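PDB 5H20: putative PadR-family transcriptional regulatory protein from Bacteroides fragilis, which probably binds DNA as a dimeric, PadR-like winged helix-turn-helix transcription factor that regulates gene expression. Local coordinates for residues A[15-20]-A[93-98]. Residues are numbered along the deposited sequence; the frame is centred on the assembly and turned at random.
With IPA (isopropyl alcohol), chain G; IPA (isopropyl alcohol), chain F.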
loop_
_atom_site.group_PDB
_atom_site.type_symbol
_atom_site.label_atom_id
_atom_site.label_comp_id
_atom_site.label_asym_id
_atom_site.label_seq_id
_atom_site.Cartn_x
_atom_site.Cartn_y
_atom_site.Cartn_z
ATOM N N LEU A 15 2.412 1.882 -6.388
ATOM C CA LEU A 15 2.511 2.763 -7.559
ATOM C C LEU A 15 1.565 3.974 -7.452
ATOM O O LEU A 15 1.977 5.097 -7.739
ATOM C CB LEU A 15 2.286 1.969 -8.856
ATOM C CG LEU A 15 3.405 1.009 -9.317
ATOM C CD1 LEU A 15 2.868 -0.180 -10.094
ATOM C CD2 LEU A 15 4.446 1.739 -10.150
ATOM N N GLU A 16 0.326 3.747 -7.001
ATOM C CA GLU A 16 -0.646 4.837 -6.776
ATOM C C GLU A 16 -0.178 5.866 -5.753
ATOM O O GLU A 16 -0.402 7.065 -5.933
ATOM C CB GLU A 16 -2.017 4.298 -6.370
ATOM C CG GLU A 16 -2.859 3.808 -7.540
ATOM C CD GLU A 16 -3.970 2.876 -7.112
ATOM O OE1 GLU A 16 -3.905 2.311 -5.985
ATOM O OE2 GLU A 16 -4.903 2.682 -7.912
ATOM N N TYR A 17 0.459 5.378 -4.689
ATOM C CA TYR A 17 1.044 6.206 -3.642
ATOM C C TYR A 17 2.227 7.000 -4.185
ATOM O O TYR A 17 2.401 8.164 -3.839
ATOM C CB TYR A 17 1.470 5.331 -2.456
ATOM C CG TYR A 17 2.242 6.038 -1.370
ATOM C CD1 TYR A 17 1.584 6.647 -0.296
ATOM C CD2 TYR A 17 3.640 6.079 -1.395
ATOM C CE1 TYR A 17 2.299 7.288 0.714
ATOM C CE2 TYR A 17 4.361 6.712 -0.388
ATOM C CZ TYR A 17 3.684 7.315 0.662
ATOM O OH TYR A 17 4.398 7.937 1.654
ATOM N N CYS A 18 3.022 6.349 -5.027
ATOM C CA CYS A 18 4.178 6.952 -5.677
ATOM C C CYS A 18 3.787 8.090 -6.638
ATOM O O CYS A 18 4.448 9.135 -6.666
ATOM C CB CYS A 18 4.965 5.866 -6.412
ATOM S SG CYS A 18 6.515 6.444 -7.115
ATOM N N ILE A 19 2.714 7.879 -7.405
ATOM C CA ILE A 19 2.144 8.901 -8.292
ATOM C C ILE A 19 1.684 10.135 -7.480
ATOM O O ILE A 19 2.033 11.282 -7.825
ATOM C CB ILE A 19 0.963 8.348 -9.135
ATOM C CG1 ILE A 19 1.423 7.271 -10.114
ATOM C CG2 ILE A 19 0.271 9.463 -9.917
ATOM C CD1 ILE A 19 0.296 6.383 -10.611
ATOM N N MET A 20 0.919 9.885 -6.408
ATOM C CA MET A 20 0.424 10.957 -5.532
ATOM C C MET A 20 1.579 11.700 -4.869
ATOM O O MET A 20 1.550 12.938 -4.779
ATOM C CB MET A 20 -0.547 10.421 -4.487
ATOM C CG MET A 20 -1.874 9.977 -5.066
ATOM S SD MET A 20 -3.069 9.582 -3.780
ATOM C CE MET A 20 -2.604 7.893 -3.395
ATOM N N ALA A 93 1.623 9.436 7.107
ATOM C CA ALA A 93 1.558 9.328 8.564
ATOM C C ALA A 93 1.360 7.875 8.991
ATOM O O ALA A 93 1.833 7.465 10.053
ATOM C CB ALA A 93 0.450 10.221 9.121
ATOM N N SER A 94 0.689 7.100 8.136
ATOM C CA SER A 94 0.484 5.666 8.340
ATOM C C SER A 94 1.754 4.827 8.105
ATOM O O SER A 94 1.933 3.779 8.759
ATOM C CB SER A 94 -0.664 5.156 7.462
ATOM O OG SER A 94 -1.926 5.576 7.951
ATOM N N TRP A 95 2.610 5.259 7.162
ATOM C CA TRP A 95 3.936 4.636 6.990
ATOM C C TRP A 95 4.831 4.963 8.164
ATOM O O TRP A 95 5.664 4.143 8.557
ATOM C CB TRP A 95 4.654 5.134 5.741
ATOM C CG TRP A 95 4.080 4.687 4.485
ATOM C CD1 TRP A 95 3.636 5.482 3.481
ATOM C CD2 TRP A 95 3.878 3.338 4.052
ATOM N NE1 TRP A 95 3.163 4.726 2.445
ATOM C CE2 TRP A 95 3.298 3.406 2.766
ATOM C CE3 TRP A 95 4.132 2.076 4.610
ATOM C CZ2 TRP A 95 2.976 2.280 2.024
ATOM C CZ3 TRP A 95 3.780 0.938 3.869
ATOM C CH2 TRP A 95 3.199 1.053 2.584
ATOM N N LYS A 96 4.673 6.185 8.681
ATOM C CA LYS A 96 5.418 6.665 9.836
ATOM C C LYS A 96 5.051 5.844 11.075
ATOM O O LYS A 96 5.944 5.397 11.799
ATOM C CB LYS A 96 5.177 8.164 10.048
ATOM C CG LYS A 96 6.368 8.904 10.627
ATOM C CD LYS A 96 6.263 10.397 10.349
ATOM C CE LYS A 96 7.551 11.126 10.696
ATOM N NZ LYS A 96 7.650 11.454 12.157
ATOM N N GLU A 97 3.746 5.621 11.281
ATOM C CA GLU A 97 3.227 4.751 12.350
ATOM C C GLU A 97 3.719 3.305 12.202
ATOM O O GLU A 97 3.980 2.618 13.201
ATOM C CB GLU A 97 1.694 4.789 12.385
ATOM C CG GLU A 97 1.059 4.081 13.582
ATOM C CD GLU A 97 1.322 4.795 14.902
ATOM O OE1 GLU A 97 0.692 5.840 15.158
ATOM O OE2 GLU A 97 2.161 4.307 15.690
ATOM N N LEU A 98 3.868 2.874 10.949
ATOM C CA LEU A 98 4.358 1.544 10.593
ATOM C C LEU A 98 5.840 1.316 10.953
ATOM O O LEU A 98 6.399 0.248 10.670
ATOM C CB LEU A 98 4.092 1.294 9.103
ATOM C CG LEU A 98 3.579 -0.034 8.535
ATOM C CD1 LEU A 98 2.990 -0.999 9.558
ATOM C CD2 LEU A 98 2.560 0.285 7.453
HETATM C C1 IPA G . -2.586 0.183 8.884
HETATM C C2 IPA G . -1.792 1.091 9.810
HETATM C C3 IPA G . -0.353 0.602 9.895
HETATM O O2 IPA G . -1.809 2.424 9.292
HETATM C C1 IPA F . -6.374 3.916 7.330
HETATM C C2 IPA F . -4.912 3.617 7.033
HETATM C C3 IPA F . -4.784 2.165 6.602
HETATM O O2 IPA F . -4.414 4.487 6.009
#
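Tyr17 and Trp95 reach across from two helical segments whose backbones stay well apart, the nearest CA atoms, those of this same pair, lying 11.1 Å from each other. Residues 15-20 belong to helix 5-23 of the PadR-like winged helix-turn-helix domain, and residues 93-97 form the last turn of the long helix 82-97 that follows the wing. Between these segments Tyr17 and Trp95 make the contact; Tyr17 and Met20 also pack further back on helix 82-97. With CG anti to the backbone N (chi1 173°), the Tyr17 ring is carried toward Trp95, and the two side chains run alongside each other from opposing helices. The result is a T-shaped pair: the edge of the Trp95 five-membered ring meets the face of Tyr17, with planes at 80° and centroids 4.5 Å apart. Trp95 NE1 sits over that face, displaced toward the rim, 3.2 Å from Tyr17 CZ. At the dimer interface, Trp95 stacks edge-to-face with both Trp95 and Tyr17 of the second subunit, giving an aromatic cluster. Ser94 OG, hydrogen-bonded to Glu90 O, only weakly bonds O2 of a probably crystallisation-derived isopropanol (chain F, 3.3 Å). The carbon adjacent to the indole nitrogen, Trp95 CD1, lies 3.2 Å from Tyr17 OH.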